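Local coordinates for putative glycosyl hydrolase (Parabacteroides distasonis, PDB 4QHZ), which is a putative glycosyl hydrolase of the 3-keto-disaccharide hydrolase family that binds a magnesium ion and probably acts on sugar linkages, at residues D73-G77 and V78-N82; E112-S115 and R116-G120. All coordinates share one frame; numbering follows the deposited sequence.

Contact 1: D73-G77 and V78-N82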
ATOM      1  N   ASP C  73     -16.536  -4.724 -36.848  1.00 27.60           N
ATOM      2  CA  ASP C  73     -17.626  -5.477 -37.480  1.00 29.34           C
ATOM      3  C   ASP C  73     -18.420  -6.307 -36.480  1.00 25.93           C
ATOM      4  O   ASP C  73     -17.882  -7.215 -35.853  1.00 24.24           O
ATOM      5  CB  ASP C  73     -17.055  -6.364 -38.584  1.00 29.99           C
ATOM      6  CG  ASP C  73     -16.346  -5.553 -39.657  1.00 31.65           C
ATOM      7  OD1 ASP C  73     -17.033  -4.789 -40.361  1.00 33.15           O
ATOM      8  OD2 ASP C  73     -15.108  -5.654 -39.774  1.00 31.15           O
ATOM      9  N   VAL C  74     -19.708  -5.979 -36.354  1.00 24.31           N
ATOM     10  CA  VAL C  74     -20.622  -6.647 -35.428  1.00 24.37           C
ATOM     11  C   VAL C  74     -21.379  -7.741 -36.156  1.00 23.82           C
ATOM     12  O   VAL C  74     -21.994  -7.482 -37.185  1.00 23.14           O
ATOM     13  CB  VAL C  74     -21.632  -5.651 -34.830  1.00 24.72           C
ATOM     14  CG1 VAL C  74     -22.610  -6.357 -33.908  1.00 24.66           C
ATOM     15  CG2 VAL C  74     -20.901  -4.540 -34.083  1.00 25.00           C
ATOM     16  N   HIS C  75     -21.333  -8.959 -35.621  1.00 23.77           N
ATOM     17  CA  HIS C  75     -21.973 -10.124 -36.252  1.00 25.43           C
ATOM     18  C   HIS C  75     -22.048 -11.265 -35.259  1.00 25.19           C
ATOM     19  O   HIS C  75     -21.167 -11.405 -34.420  1.00 26.44           O
ATOM     20  CB  HIS C  75     -21.178 -10.589 -37.478  1.00 24.83           C
ATOM     21  CG  HIS C  75     -19.792 -11.051 -37.148  1.00 25.39           C
ATOM     22  ND1 HIS C  75     -19.476 -12.378 -36.953  1.00 24.99           N
ATOM     23  CD2 HIS C  75     -18.647 -10.357 -36.942  1.00 25.26           C
ATOM     24  CE1 HIS C  75     -18.192 -12.484 -36.659  1.00 25.22           C
ATOM     25  NE2 HIS C  75     -17.668 -11.272 -36.637  1.00 25.05           N
ATOM     26  N   ASP C  76     -23.107 -12.061 -35.339  1.00 25.18           N
ATOM     27  CA  ASP C  76     -23.226 -13.286 -34.551  1.00 25.66           C
ATOM     28  C   ASP C  76     -23.013 -13.074 -33.054  1.00 25.56           C
ATOM     29  O   ASP C  76     -22.484 -13.953 -32.376  1.00 23.71           O
ATOM     30  CB  ASP C  76     -22.221 -14.332 -35.059  1.00 25.57           C
ATOM     31  CG  ASP C  76     -22.347 -14.577 -36.544  1.00 27.43           C
ATOM     32  OD1 ASP C  76     -23.419 -15.052 -36.973  1.00 29.13           O
ATOM     33  OD2 ASP C  76     -21.383 -14.285 -37.282  1.00 27.67           O
ATOM     34  N   GLY C  77     -23.421 -11.916 -32.543  1.00 25.04           N
ATOM     35  CA  GLY C  77     -23.295 -11.619 -31.119  1.00 23.53           C
ATOM     36  C   GLY C  77     -21.896 -11.255 -30.656  1.00 22.12           C
ATOM     37  O   GLY C  77     -21.647 -11.178 -29.460  1.00 22.20           O
ATOM     38  N   VAL C  78     -20.973 -11.059 -31.593  1.00 21.96           N
ATOM     39  CA  VAL C  78     -19.609 -10.646 -31.270  1.00 21.53           C
ATOM     40  C   VAL C  78     -19.257  -9.441 -32.126  1.00 22.00           C
ATOM     41  O   VAL C  78     -19.999  -9.093 -33.040  1.00 23.75           O
ATOM     42  CB  VAL C  78     -18.572 -11.773 -31.516  1.00 21.82           C
ATOM     43  CG1 VAL C  78     -19.023 -13.085 -30.888  1.00 23.46           C
ATOM     44  CG2 VAL C  78     -18.314 -11.993 -33.004  1.00 23.03           C
ATOM     45  N   PHE C  79     -18.135  -8.797 -31.834  1.00 22.03           N
ATOM     46  CA  PHE C  79     -17.576  -7.855 -32.800  1.00 24.11           C
ATOM     47  C   PHE C  79     -16.105  -8.163 -33.054  1.00 25.36           C
ATOM     48  O   PHE C  79     -15.393  -8.657 -32.182  1.00 23.16           O
ATOM     49  CB  PHE C  79     -17.817  -6.382 -32.403  1.00 23.08           C
ATOM     50  CG  PHE C  79     -17.096  -5.923 -31.160  1.00 22.31           C
ATOM     51  CD1 PHE C  79     -17.672  -6.090 -29.905  1.00 22.14           C
ATOM     52  CD2 PHE C  79     -15.891  -5.240 -31.252  1.00 21.29           C
ATOM     53  CE1 PHE C  79     -17.038  -5.631 -28.760  1.00 22.76           C
ATOM     54  CE2 PHE C  79     -15.249  -4.778 -30.114  1.00 21.57           C
ATOM     55  CZ  PHE C  79     -15.823  -4.970 -28.865  1.00 22.47           C
ATOM     56  N   THR C  80     -15.679  -7.884 -34.279  1.00 26.65           N
ATOM     57  CA  THR C  80     -14.387  -8.298 -34.766  1.00 26.76           C
ATOM     58  C   THR C  80     -13.592  -7.070 -35.189  1.00 26.94           C
ATOM     59  O   THR C  80     -14.116  -6.178 -35.849  1.00 25.55           O
ATOM     60  CB  THR C  80     -14.549  -9.266 -35.952  1.00 26.75           C
ATOM     61  OG1 THR C  80     -15.373 -10.366 -35.556  1.00 25.51           O
ATOM     62  CG2 THR C  80     -13.197  -9.799 -36.422  1.00 27.89           C
ATOM     63  N   VAL C  81     -12.320  -7.047 -34.802  1.00 26.29           N
ATOM     64  CA  VAL C  81     -11.422  -5.958 -35.137  1.00 25.93           C
ATOM     65  C   VAL C  81     -11.317  -5.793 -36.654  1.00 25.71           C
ATOM     66  O   VAL C  81     -11.175  -6.775 -37.380  1.00 25.87           O
ATOM     67  CB  VAL C  81     -10.003  -6.206 -34.571  1.00 25.37           C
ATOM     68  CG1 VAL C  81      -9.052  -5.084 -34.968  1.00 24.57           C
ATOM     69  CG2 VAL C  81     -10.037  -6.347 -33.057  1.00 26.09           C
ATOM     70  N   ASN C  82     -11.410  -4.550 -37.119  1.00 25.42           N
ATOM     71  CA  ASN C  82     -11.087  -4.213 -38.491  1.00 26.36           C
ATOM     72  C   ASN C  82      -9.838  -3.348 -38.459  1.00 26.27           C
ATOM     73  O   ASN C  82      -9.897  -2.165 -38.121  1.00 24.71           O
ATOM     74  CB  ASN C  82     -12.245  -3.494 -39.182  1.00 28.57           C
ATOM     75  CG  ASN C  82     -11.962  -3.201 -40.652  1.00 31.14           C
ATOM     76  OD1 ASN C  82     -10.819  -3.245 -41.108  1.00 30.95           O
ATOM     77  ND2 ASN C  82     -13.015  -2.916 -41.404  1.00 33.53           N
TER
HETATM   78  O   HOH W   1     -12.950  -7.281 -39.412  1.00 28.62           O
HETATM   79  O   HOH W   2     -15.543  -2.462 -40.715  1.00 34.31           O
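A beta hairpin with a two-residue loop, a type I' turn from His75 to Val78, pairs strand 73-75 with strand 78-80. His75 and Val78 form the hydrogen-bonded pair next to the turn, His75 N giving a nearly straight bond to Val78 O (2.9 Å, 172°). Asp73 and Thr80 form the second such pair, and between them Val74 CG2 rests on Phe79 CB at 4.0 Å. With CG between its backbone N and carbonyl carbon (chi1 63°), the His75 ring swings along the strand pair: NE2 bonds Thr80 OG1 at 2.7 Å, while Val78 CG2 covers one ring face in a CH-pi contact 3.9 Å from the centroid. The other ring nitrogen, ND1, donates to Asp76 OD2 (2.7 Å), the carboxylate oxygen lying in the ring plane, and the two bonds together fix the ring's rotation. Replacing the ring with an alanine side chain is likely to leave Asp76 OD2 and Thr80 OG1 without their common partner and Val78 CG2 without the ring face it packs on. Near the open end, one water receives a bond from Asn82 ND2 and gives one to Asp73 OD1, and another joins Asp73 OD2 to Val81 O. Thr80 OG1 also bonds Ser237 OG. Phe79 packs among Phe54, Trp72 and Phe238, and strand 78-80 pairs antiparallel with strand 237-245, so the hairpin is part of the larger antiparallel sheet.

Contact 2: E112-S115 and R116-G120. With MG (magnesium ion), chain I.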
ATOM      1  N   GLU C 112       3.462 -15.043 -35.231  1.00 29.56           N
ATOM      2  CA  GLU C 112       4.328 -15.399 -34.119  1.00 29.96           C
ATOM      3  C   GLU C 112       4.563 -14.217 -33.202  1.00 27.43           C
ATOM      4  O   GLU C 112       4.456 -13.066 -33.614  1.00 23.87           O
ATOM      5  CB  GLU C 112       5.680 -15.882 -34.638  1.00 33.54           C
ATOM      6  CG  GLU C 112       5.648 -17.216 -35.355  1.00 37.64           C
ATOM      7  CD  GLU C 112       7.011 -17.582 -35.914  1.00 45.48           C
ATOM      8  OE1 GLU C 112       7.426 -16.957 -36.912  1.00 40.20           O
ATOM      9  OE2 GLU C 112       7.668 -18.485 -35.352  1.00 49.23           O
ATOM     10  N   SER C 113       4.910 -14.533 -31.957  1.00 27.20           N
ATOM     11  CA  SER C 113       5.275 -13.546 -30.955  1.00 25.04           C
ATOM     12  C   SER C 113       4.213 -12.449 -30.869  1.00 23.67           C
ATOM     13  O   SER C 113       3.027 -12.759 -30.737  1.00 26.07           O
ATOM     14  CB  SER C 113       6.682 -12.993 -31.244  1.00 25.88           C
ATOM     15  OG  SER C 113       7.159 -12.213 -30.153  1.00 23.71           O
ATOM     16  N   GLN C 114       4.619 -11.185 -30.960  1.00 23.19           N
ATOM     17  CA  GLN C 114       3.691 -10.057 -30.840  1.00 23.04           C
ATOM     18  C   GLN C 114       2.772  -9.871 -32.051  1.00 24.36           C
ATOM     19  O   GLN C 114       1.862  -9.039 -31.997  1.00 24.11           O
ATOM     20  CB  GLN C 114       4.462  -8.752 -30.603  1.00 23.11           C
ATOM     21  CG  GLN C 114       5.272  -8.734 -29.315  1.00 22.23           C
ATOM     22  CD  GLN C 114       4.399  -8.643 -28.067  1.00 22.60           C
ATOM     23  OE1 GLN C 114       3.573  -7.741 -27.941  1.00 23.38           O
ATOM     24  NE2 GLN C 114       4.597  -9.566 -27.131  1.00 22.14           N
ATOM     25  N   SER C 115       2.981 -10.641 -33.121  1.00 22.37           N
ATOM     26  CA  SER C 115       2.175 -10.501 -34.335  1.00 23.99           C
ATOM     27  C   SER C 115       1.149 -11.626 -34.498  1.00 23.72           C
ATOM     28  O   SER C 115       0.852 -12.035 -35.615  1.00 25.69           O
ATOM     29  CB  SER C 115       3.099 -10.443 -35.555  1.00 25.06           C
ATOM     30  OG  SER C 115       3.960  -9.329 -35.463  1.00 24.52           O
ATOM     31  N   ARG C 116       0.603 -12.110 -33.386  1.00 22.69           N
ATOM     32  CA  ARG C 116      -0.349 -13.206 -33.410  1.00 22.58           C
ATOM     33  C   ARG C 116      -1.523 -12.924 -32.474  1.00 22.00           C
ATOM     34  O   ARG C 116      -1.479 -13.257 -31.291  1.00 21.18           O
ATOM     35  CB  ARG C 116       0.337 -14.518 -33.015  1.00 22.28           C
ATOM     36  CG  ARG C 116      -0.503 -15.766 -33.259  1.00 22.17           C
ATOM     37  CD  ARG C 116       0.048 -16.937 -32.458  1.00 23.21           C
ATOM     38  NE  ARG C 116      -0.747 -18.157 -32.582  1.00 23.68           N
ATOM     39  CZ  ARG C 116      -0.667 -19.035 -33.580  1.00 23.65           C
ATOM     40  NH1 ARG C 116       0.156 -18.842 -34.600  1.00 24.05           N
ATOM     41  NH2 ARG C 116      -1.432 -20.116 -33.560  1.00 23.56           N
ATOM     42  N   GLY C 117      -2.574 -12.316 -33.016  1.00 20.85           N
ATOM     43  CA  GLY C 117      -3.755 -11.998 -32.229  1.00 21.08           C
ATOM     44  C   GLY C 117      -3.523 -10.894 -31.210  1.00 20.52           C
ATOM     45  O   GLY C 117      -4.065 -10.940 -30.104  1.00 19.33           O
ATOM     46  N   ASN C 118      -2.726  -9.896 -31.589  1.00 20.74           N
ATOM     47  CA  ASN C 118      -2.402  -8.779 -30.702  1.00 20.31           C
ATOM     48  C   ASN C 118      -3.516  -7.745 -30.680  1.00 22.00           C
ATOM     49  O   ASN C 118      -3.886  -7.194 -31.718  1.00 21.39           O
ATOM     50  CB  ASN C 118      -1.085  -8.117 -31.129  1.00 22.13           C
ATOM     51  CG  ASN C 118      -0.499  -7.188 -30.064  1.00 22.73           C
ATOM     52  OD1 ASN C 118      -1.210  -6.624 -29.224  1.00 23.00           O
ATOM     53  ND2 ASN C 118       0.814  -7.024 -30.101  1.00 23.21           N
ATOM     54  N   SER C 119      -4.064  -7.510 -29.489  1.00 22.49           N
ATOM     55  CA  SER C 119      -4.902  -6.353 -29.226  1.00 21.19           C
ATOM     56  C   SER C 119      -4.518  -5.854 -27.844  1.00 22.02           C
ATOM     57  O   SER C 119      -3.390  -6.068 -27.403  1.00 22.87           O
ATOM     58  CB  SER C 119      -6.388  -6.709 -29.317  1.00 21.47           C
ATOM     59  OG  SER C 119      -7.205  -5.559 -29.131  1.00 19.85           O
ATOM     60  N   GLY C 120      -5.437  -5.204 -27.146  1.00 23.28           N
ATOM     61  CA  GLY C 120      -5.157  -4.747 -25.795  1.00 23.28           C
ATOM     62  C   GLY C 120      -6.227  -3.839 -25.259  1.00 24.12           C
ATOM     63  O   GLY C 120      -7.006  -3.263 -26.021  1.00 25.56           O
TER
HETATM   64 MG    MG I 302      -1.345  -5.257 -27.685  1.00 15.65          MG
HETATM   65  O   HOH W   3       2.882  -5.393 -28.751  1.00 18.70           O
HETATM   66  O   HOH W   4       0.450  -4.486 -27.536  1.00 21.33           O
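Asn118 carries its CG anti to the backbone N (chi1 -165°), and its amide reaches Gln114 with one end and the magnesium ion with the other. Gln114 has CG anti to its own carbonyl carbon and a second bend at chi2, which turns OE1 toward the amide of Asn118. ND2 of Asn118 donates to the backbone O of Gln114 at 3.0 Å, reaching a lone pair in the carbonyl plane, with an N-H...O angle of 155°. The two side-chain amides stand almost perpendicular, 84° apart, and a water spans the gap between them: it donates to Gln114 OE1 (2.6 Å) and accepts from Asn118 ND2 (3.0 Å). ND2 is thus held by a carbonyl and a water, which keeps the amide turned with OD1 toward the metal. Gln114, through its O and the water, positions Asn118 from the second shell, its own NE2 tied to Thr139 OG1. Asn118 OD1 binds the magnesium ion at 2.1 Å and the backbone O of Ser119 binds it at 2.2 Å, so consecutive residues supply a side-chain and a main-chain ligand. A bound water, Glu128, Gln130 and Gln227 complete six ligands, and the bound ion probably polarises the amide, making ND2 a stronger donor. Within the loop, Ser115 N bonds Glu112 O, while Arg116 extends away to a salt bridge with Asp133 and a bond from NH1 to Gly111 O. The loop leads into strand 119-123, between strands 225-226 and 127-131 of the five-stranded antiparallel sheet; Ser119 starts 119-123, Glu128 and Gln130 lie on 127-131, and Gln227 just past 225-226.

In the fold
Contact 1 comes first along the chain and closes before contact 2 opens; both fall within the one 3-keto-disaccharide hydrolase region, a family of the concanavalin clan. Their centres are 18 Å apart, and about 5 Å separates their nearest atoms without a touch. They serve different sheets: the hairpin of 73-82 belongs to the larger antiparallel sheet, paired there with strand 237-245, whereas 112-120 leads into the five-stranded sheet that carries the magnesium site. Phe79 reaches in from the first, its side chain about 8 Å from that of Ser119. Contact 1 is a hairpin at the surface, with Phe79 turned into the protein, and contact 2 is part of the metal site.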